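Local atomic coordinates of putative non-ribosomal peptide synthetase (Actinomadura parvosata subsp. kistnae, PDB entry 6M7L), a protein that probably contributes a condensation-type domain, of the family that typically joins peptide building blocks, to a non-ribosomal peptide synthetase. Residues 245-259 / 424-436. Residues are numbered along the deposited sequence; the frame is centred on the assembly and turned at random.
Sequences RAGSVPLRLPADSHA and ADGLVGSLVYAED
His258, on the first turn of the helix that follows strand 246-253, sits between two side chains of strand 424-434. Ala424 CB lies over the centre of one face of its imidazole, a CH-pi contact 3.5 Å from the ring centroid and 15° off the normal, while Leu427 CD1 covers the opposite face near the rim. With CG trans to the backbone N (chi1 -179°), the ring is directed across the start of the strand. Replacing His258 with an alanine would probably open a gap between Ala424 and Leu427 and leave Asp416 OD1 and His417 O without the weak hydrogen-bond partner they have in NE2.

The strands pair antiparallel from Ala246-Ala434 to Leu253-Leu427, the N-to-C directions of the two strand segments 149° apart. Leu427 N to Leu253 O, 3.0 Å, lies in the carbonyl plane; beyond the other end, Glu435 N reaches Arg245 O at 2.7 Å. At Gly247 the Tyr433 ring folds back over the neighbouring strand, and Gly247 CA stands over its face, 3.9 Å from the centroid, in a CH-pi contact. Arg252 runs alongside Val428, whose CG1 covers one guanidinium face near its rim. Arg245 crosses Glu435 with no salt bridge between them; its NH1 makes one to Glu42.

Strand 246-253 is outermost in a four-stranded mixed sheet of the condensation domain, and strand 424-434 bonds on its other side to strand 410-418. From helix 440-459, Arg440 touches Val249 and Tyr433, and Ala443 touches Tyr433; from helix 272-288, Met272 meets His258 and Leu427, and Val276 meets Leu427.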
ATOM      1  N   ARG A 245     -28.057  -5.387  10.073  1.00 57.31           N
ATOM      2  CA  ARG A 245     -27.043  -6.372  10.418  1.00 62.55           C
ATOM      3  C   ARG A 245     -26.744  -7.245   9.210  1.00 63.46           C
ATOM      4  O   ARG A 245     -27.659  -7.722   8.532  1.00 62.87           O
ATOM      5  CB  ARG A 245     -27.504  -7.226  11.597  1.00 59.34           C
ATOM      6  CG  ARG A 245     -27.576  -6.440  12.884  1.00 71.11           C
ATOM      7  CD  ARG A 245     -28.206  -7.227  14.013  1.00 67.54           C
ATOM      8  NE  ARG A 245     -28.561  -6.334  15.110  1.00 92.68           N
ATOM      9  CZ  ARG A 245     -27.697  -5.881  16.012  1.00 95.95           C
ATOM     10  NH1 ARG A 245     -28.106  -5.062  16.972  1.00 91.70           N
ATOM     11  NH2 ARG A 245     -26.423  -6.245  15.954  1.00 97.54           N
ATOM     12  N   ALA A 246     -25.459  -7.450   8.943  1.00 60.61           N
ATOM     13  CA  ALA A 246     -25.015  -8.203   7.782  1.00 63.02           C
ATOM     14  C   ALA A 246     -24.180  -9.391   8.226  1.00 62.21           C
ATOM     15  O   ALA A 246     -23.263  -9.243   9.041  1.00 66.71           O
ATOM     16  CB  ALA A 246     -24.204  -7.317   6.829  1.00 61.74           C
ATOM     17  N   GLY A 247     -24.517 -10.570   7.705  1.00 59.31           N
ATOM     18  CA  GLY A 247     -23.626 -11.705   7.727  1.00 59.76           C
ATOM     19  C   GLY A 247     -22.998 -11.905   6.357  1.00 59.39           C
ATOM     20  O   GLY A 247     -23.204 -11.132   5.424  1.00 59.78           O
ATOM     21  N   SER A 248     -22.219 -12.977   6.243  1.00 60.72           N
ATOM     22  CA  SER A 248     -21.641 -13.320   4.953  1.00 56.50           C
ATOM     23  C   SER A 248     -21.413 -14.820   4.884  1.00 59.48           C
ATOM     24  O   SER A 248     -21.104 -15.467   5.889  1.00 51.60           O
ATOM     25  CB  SER A 248     -20.326 -12.573   4.700  1.00 50.02           C
ATOM     26  OG  SER A 248     -19.263 -13.143   5.439  1.00 59.56           O
ATOM     27  N   VAL A 249     -21.576 -15.366   3.683  1.00 58.96           N
ATOM     28  CA  VAL A 249     -21.244 -16.757   3.400  1.00 54.28           C
ATOM     29  C   VAL A 249     -20.209 -16.764   2.283  1.00 59.63           C
ATOM     30  O   VAL A 249     -20.218 -15.868   1.425  1.00 59.62           O
ATOM     31  CB  VAL A 249     -22.492 -17.571   3.026  1.00 58.10           C
ATOM     32  CG1 VAL A 249     -23.475 -17.594   4.189  1.00 69.54           C
ATOM     33  CG2 VAL A 249     -23.148 -17.005   1.776  1.00 58.64           C
ATOM     34  N   PRO A 250     -19.292 -17.726   2.258  1.00 58.40           N
ATOM     35  CA  PRO A 250     -18.290 -17.755   1.191  1.00 57.11           C
ATOM     36  C   PRO A 250     -18.900 -18.184  -0.134  1.00 55.93           C
ATOM     37  O   PRO A 250     -19.927 -18.863  -0.193  1.00 59.17           O
ATOM     38  CB  PRO A 250     -17.269 -18.781   1.693  1.00 52.37           C
ATOM     39  CG  PRO A 250     -18.060 -19.677   2.587  1.00 44.12           C
ATOM     40  CD  PRO A 250     -19.085 -18.799   3.245  1.00 50.55           C
ATOM     41  N   LEU A 251     -18.247 -17.762  -1.216  1.00 61.95           N
ATOM     42  CA  LEU A 251     -18.649 -18.142  -2.569  1.00 61.85           C
ATOM     43  C   LEU A 251     -17.386 -18.361  -3.389  1.00 67.57           C
ATOM     44  O   LEU A 251     -16.637 -17.412  -3.645  1.00 62.08           O
ATOM     45  CB  LEU A 251     -19.544 -17.079  -3.208  1.00 58.48           C
ATOM     46  CG  LEU A 251     -20.205 -17.466  -4.534  1.00 63.09           C
ATOM     47  CD1 LEU A 251     -21.641 -16.971  -4.585  1.00 62.03           C
ATOM     48  CD2 LEU A 251     -19.420 -16.928  -5.719  1.00 61.82           C
ATOM     49  N   ARG A 252     -17.150 -19.605  -3.797  1.00 68.59           N
ATOM     50  CA  ARG A 252     -15.982 -19.970  -4.583  1.00 64.01           C
ATOM     51  C   ARG A 252     -16.417 -20.587  -5.905  1.00 66.76           C
ATOM     52  O   ARG A 252     -17.337 -21.409  -5.946  1.00 68.95           O
ATOM     53  CB  ARG A 252     -15.082 -20.951  -3.823  1.00 66.74           C
ATOM     54  CG  ARG A 252     -14.059 -20.284  -2.918  1.00 75.29           C
ATOM     55  CD  ARG A 252     -13.005 -21.279  -2.445  1.00 77.01           C
ATOM     56  NE  ARG A 252     -11.698 -20.648  -2.268  1.00 84.96           N
ATOM     57  CZ  ARG A 252     -11.205 -20.251  -1.099  1.00 89.27           C
ATOM     58  NH1 ARG A 252     -11.908 -20.423   0.013  1.00 88.22           N
ATOM     59  NH2 ARG A 252     -10.006 -19.686  -1.041  1.00 87.16           N
ATOM     60  N   LEU A 253     -15.751 -20.179  -6.981  1.00 67.75           N
ATOM     61  CA  LEU A 253     -15.948 -20.752  -8.304  1.00 62.43           C
ATOM     62  C   LEU A 253     -14.609 -21.286  -8.795  1.00 69.79           C
ATOM     63  O   LEU A 253     -13.625 -20.527  -8.832  1.00 65.79           O
ATOM     64  CB  LEU A 253     -16.500 -19.710  -9.279  1.00 60.90           C
ATOM     65  CG  LEU A 253     -16.878 -20.209 -10.676  1.00 63.42           C
ATOM     66  CD1 LEU A 253     -18.165 -21.016 -10.638  1.00 64.34           C
ATOM     67  CD2 LEU A 253     -16.997 -19.047 -11.647  1.00 62.79           C
ATOM     68  N   PRO A 254     -14.508 -22.562  -9.164  1.00 73.37           N
ATOM     69  CA  PRO A 254     -13.223 -23.093  -9.631  1.00 65.74           C
ATOM     70  C   PRO A 254     -12.773 -22.418 -10.920  1.00 64.69           C
ATOM     71  O   PRO A 254     -13.556 -21.785 -11.632  1.00 64.08           O
ATOM     72  CB  PRO A 254     -13.508 -24.584  -9.848  1.00 70.54           C
ATOM     73  CG  PRO A 254     -14.992 -24.665 -10.027  1.00 75.06           C
ATOM     74  CD  PRO A 254     -15.566 -23.587  -9.159  1.00 67.34           C
ATOM     75  N   ALA A 255     -11.478 -22.565 -11.212  1.00 70.48           N
ATOM     76  CA  ALA A 255     -10.894 -21.885 -12.364  1.00 66.72           C
ATOM     77  C   ALA A 255     -11.501 -22.363 -13.676  1.00 66.05           C
ATOM     78  O   ALA A 255     -11.572 -21.591 -14.640  1.00 71.09           O
ATOM     79  CB  ALA A 255      -9.378 -22.081 -12.379  1.00 59.96           C
ATOM     80  N   ASP A 256     -11.939 -23.624 -13.734  1.00 71.60           N
ATOM     81  CA  ASP A 256     -12.573 -24.152 -14.938  1.00 75.71           C
ATOM     82  C   ASP A 256     -13.754 -23.288 -15.363  1.00 74.45           C
ATOM     83  O   ASP A 256     -13.762 -22.712 -16.457  1.00 69.41           O
ATOM     84  CB  ASP A 256     -13.025 -25.596 -14.697  1.00 84.09           C
ATOM     85  CG  ASP A 256     -11.865 -26.563 -14.609  1.00102.19           C
ATOM     86  OD1 ASP A 256     -10.712 -26.136 -14.838  1.00102.59           O
ATOM     87  OD2 ASP A 256     -12.105 -27.753 -14.313  1.00110.85           O
ATOM     88  N   SER A 257     -14.767 -23.188 -14.499  1.00 76.59           N
ATOM     89  CA  SER A 257     -15.925 -22.360 -14.814  1.00 74.63           C
ATOM     90  C   SER A 257     -15.556 -20.885 -14.878  1.00 66.99           C
ATOM     91  O   SER A 257     -16.180 -20.123 -15.626  1.00 64.86           O
ATOM     92  CB  SER A 257     -17.027 -22.596 -13.783  1.00 67.82           C
ATOM     93  OG  SER A 257     -17.273 -23.981 -13.625  1.00 71.53           O
ATOM     94  N   HIS A 258     -14.550 -20.470 -14.105  1.00 67.12           N
ATOM     95  CA  HIS A 258     -14.074 -19.092 -14.171  1.00 61.82           C
ATOM     96  C   HIS A 258     -13.511 -18.775 -15.552  1.00 68.74           C
ATOM     97  O   HIS A 258     -13.761 -17.695 -16.099  1.00 68.48           O
ATOM     98  CB  HIS A 258     -13.024 -18.860 -13.081  1.00 58.23           C
ATOM     99  CG  HIS A 258     -12.485 -17.463 -13.036  1.00 63.35           C
ATOM    100  ND1 HIS A 258     -13.034 -16.422 -13.754  1.00 62.01           N
ATOM    101  CD2 HIS A 258     -11.440 -16.936 -12.352  1.00 56.96           C
ATOM    102  CE1 HIS A 258     -12.350 -15.317 -13.517  1.00 57.26           C
ATOM    103  NE2 HIS A 258     -11.379 -15.602 -12.668  1.00 55.99           N
ATOM    104  N   ALA A 259     -12.755 -19.711 -16.132  1.00 67.91           N
ATOM    105  CA  ALA A 259     -12.181 -19.483 -17.454  1.00 62.94           C
ATOM    106  C   ALA A 259     -13.266 -19.346 -18.513  1.00 68.48           C
ATOM    107  O   ALA A 259     -13.170 -18.494 -19.404  1.00 70.75           O
ATOM    108  CB  ALA A 259     -11.221 -20.615 -17.813  1.00 62.35           C
ATOM    109  N   ALA A 424      -7.726 -17.135 -16.071  1.00 72.41           N
ATOM    110  CA  ALA A 424      -8.558 -17.312 -14.888  1.00 66.49           C
ATOM    111  C   ALA A 424      -7.892 -18.250 -13.891  1.00 66.93           C
ATOM    112  O   ALA A 424      -7.412 -19.327 -14.254  1.00 74.14           O
ATOM    113  CB  ALA A 424      -9.927 -17.853 -15.289  1.00 59.04           C
ATOM    114  N   ASP A 425      -7.867 -17.838 -12.626  1.00 64.60           N
ATOM    115  CA  ASP A 425      -7.272 -18.622 -11.553  1.00 67.83           C
ATOM    116  C   ASP A 425      -8.201 -18.666 -10.347  1.00 73.84           C
ATOM    117  O   ASP A 425      -7.770 -18.535  -9.197  1.00 77.58           O
ATOM    118  CB  ASP A 425      -5.900 -18.069 -11.172  1.00 68.34           C
ATOM    119  CG  ASP A 425      -5.068 -19.065 -10.388  1.00 74.35           C
ATOM    120  OD1 ASP A 425      -5.011 -20.244 -10.798  1.00 71.91           O
ATOM    121  OD2 ASP A 425      -4.462 -18.667  -9.371  1.00 80.56           O
ATOM    122  N   GLY A 426      -9.489 -18.850 -10.594  1.00 68.72           N
ATOM    123  CA  GLY A 426     -10.463 -18.966  -9.528  1.00 63.40           C
ATOM    124  C   GLY A 426     -11.155 -17.649  -9.227  1.00 69.74           C
ATOM    125  O   GLY A 426     -10.591 -16.561  -9.392  1.00 67.86           O
ATOM    126  N   LEU A 427     -12.407 -17.748  -8.782  1.00 65.31           N
ATOM    127  CA  LEU A 427     -13.215 -16.598  -8.386  1.00 61.13           C
ATOM    128  C   LEU A 427     -13.638 -16.815  -6.938  1.00 60.63           C
ATOM    129  O   LEU A 427     -14.482 -17.672  -6.657  1.00 57.03           O
ATOM    130  CB  LEU A 427     -14.428 -16.442  -9.304  1.00 58.96           C
ATOM    131  CG  LEU A 427     -15.101 -15.071  -9.381  1.00 63.45           C
ATOM    132  CD1 LEU A 427     -14.128 -14.034  -9.921  1.00 67.27           C
ATOM    133  CD2 LEU A 427     -16.349 -15.136 -10.246  1.00 56.23           C
ATOM    134  N   VAL A 428     -13.047 -16.051  -6.020  1.00 60.60           N
ATOM    135  CA  VAL A 428     -13.225 -16.253  -4.587  1.00 62.65           C
ATOM    136  C   VAL A 428     -13.780 -14.980  -3.964  1.00 59.68           C
ATOM    137  O   VAL A 428     -13.305 -13.877  -4.253  1.00 62.28           O
ATOM    138  CB  VAL A 428     -11.900 -16.659  -3.911  1.00 64.13           C
ATOM    139  CG1 VAL A 428     -12.046 -16.668  -2.397  1.00 68.10           C
ATOM    140  CG2 VAL A 428     -11.452 -18.020  -4.411  1.00 73.88           C
ATOM    141  N   GLY A 429     -14.780 -15.134  -3.105  1.00 56.49           N
ATOM    142  CA  GLY A 429     -15.346 -13.985  -2.431  1.00 62.35           C
ATOM    143  C   GLY A 429     -16.376 -14.382  -1.398  1.00 62.56           C
ATOM    144  O   GLY A 429     -16.373 -15.504  -0.889  1.00 61.65           O
ATOM    145  N   SER A 430     -17.264 -13.439  -1.095  1.00 59.31           N
ATOM    146  CA  SER A 430     -18.261 -13.614  -0.052  1.00 58.73           C
ATOM    147  C   SER A 430     -19.590 -13.029  -0.500  1.00 56.97           C
ATOM    148  O   SER A 430     -19.632 -11.967  -1.126  1.00 55.71           O
ATOM    149  CB  SER A 430     -17.822 -12.945   1.257  1.00 54.96           C
ATOM    150  OG  SER A 430     -16.641 -13.540   1.767  1.00 67.64           O
ATOM    151  N   LEU A 431     -20.672 -13.733  -0.177  1.00 50.70           N
ATOM    152  CA  LEU A 431     -22.024 -13.210  -0.356  1.00 54.23           C
ATOM    153  C   LEU A 431     -22.455 -12.593   0.968  1.00 54.11           C
ATOM    154  O   LEU A 431     -22.832 -13.300   1.904  1.00 51.85           O
ATOM    155  CB  LEU A 431     -22.986 -14.308  -0.798  1.00 58.44           C
ATOM    156  CG  LEU A 431     -24.451 -13.871  -0.874  1.00 56.00           C
ATOM    157  CD1 LEU A 431     -24.615 -12.735  -1.874  1.00 54.16           C
ATOM    158  CD2 LEU A 431     -25.356 -15.041  -1.228  1.00 51.27           C
ATOM    159  N   VAL A 432     -22.378 -11.270   1.055  1.00 53.53           N
ATOM    160  CA  VAL A 432     -22.793 -10.556   2.257  1.00 57.92           C
ATOM    161  C   VAL A 432     -24.301 -10.360   2.202  1.00 53.08           C
ATOM    162  O   VAL A 432     -24.825  -9.763   1.257  1.00 57.00           O
ATOM    163  CB  VAL A 432     -22.061  -9.213   2.384  1.00 56.93           C
ATOM    164  CG1 VAL A 432     -22.452  -8.521   3.680  1.00 47.57           C
ATOM    165  CG2 VAL A 432     -20.554  -9.428   2.308  1.00 46.06           C
ATOM    166  N   TYR A 433     -25.003 -10.866   3.214  1.00 54.78           N
ATOM    167  CA  TYR A 433     -26.458 -10.874   3.229  1.00 63.26           C
ATOM    168  C   TYR A 433     -26.984 -10.076   4.415  1.00 57.32           C
ATOM    169  O   TYR A 433     -26.329  -9.972   5.457  1.00 57.93           O
ATOM    170  CB  TYR A 433     -27.003 -12.308   3.295  1.00 63.28           C
ATOM    171  CG  TYR A 433     -26.684 -13.015   4.593  1.00 62.00           C
ATOM    172  CD1 TYR A 433     -25.479 -13.686   4.762  1.00 59.56           C
ATOM    173  CD2 TYR A 433     -27.584 -13.006   5.651  1.00 56.58           C
ATOM    174  CE1 TYR A 433     -25.181 -14.331   5.947  1.00 65.68           C
ATOM    175  CE2 TYR A 433     -27.293 -13.644   6.841  1.00 59.49           C
ATOM    176  CZ  TYR A 433     -26.092 -14.302   6.983  1.00 67.58           C
ATOM    177  OH  TYR A 433     -25.802 -14.938   8.165  1.00 71.09           O
ATOM    178  N   ALA A 434     -28.181  -9.521   4.246  1.00 61.84           N
ATOM    179  CA  ALA A 434     -28.844  -8.790   5.317  1.00 57.18           C
ATOM    180  C   ALA A 434     -29.552  -9.764   6.250  1.00 53.47           C
ATOM    181  O   ALA A 434     -30.314 -10.624   5.799  1.00 55.12           O
ATOM    182  CB  ALA A 434     -29.843  -7.788   4.740  1.00 51.91           C
ATOM    183  N   GLU A 435     -29.305  -9.623   7.554  1.00 57.13           N
ATOM    184  CA  GLU A 435     -29.881 -10.560   8.513  1.00 59.68           C
ATOM    185  C   GLU A 435     -31.391 -10.387   8.649  1.00 59.51           C
ATOM    186  O   GLU A 435     -32.097 -11.363   8.926  1.00 60.22           O
ATOM    187  CB  GLU A 435     -29.194 -10.411   9.871  1.00 60.87           C
ATOM    188  CG  GLU A 435     -27.749 -10.900   9.875  1.00 62.01           C
ATOM    189  CD  GLU A 435     -27.167 -11.014  11.270  1.00 71.67           C
ATOM    190  OE1 GLU A 435     -27.840 -10.593  12.236  1.00 83.28           O
ATOM    191  OE2 GLU A 435     -26.037 -11.531  11.399  1.00 69.33           O
ATOM    192  N   ASP A 436     -31.913  -9.166   8.440  1.00 59.73           N
ATOM    193  CA  ASP A 436     -33.371  -8.951   8.462  1.00 55.23           C
ATOM    194  C   ASP A 436     -34.069  -9.557   7.271  1.00 60.71           C
ATOM    195  O   ASP A 436     -35.285  -9.369   7.113  1.00 70.46           O
ATOM    196  CB  ASP A 436     -33.701  -7.460   8.508  1.00 54.29           C
ATOM    197  CG  ASP A 436     -33.129  -6.769   9.723  1.00 65.97           C
ATOM    198  OD1 ASP A 436     -32.808  -7.465  10.711  1.00 71.77           O
ATOM    199  OD2 ASP A 436     -33.003  -5.525   9.691  1.00 65.03           O
TER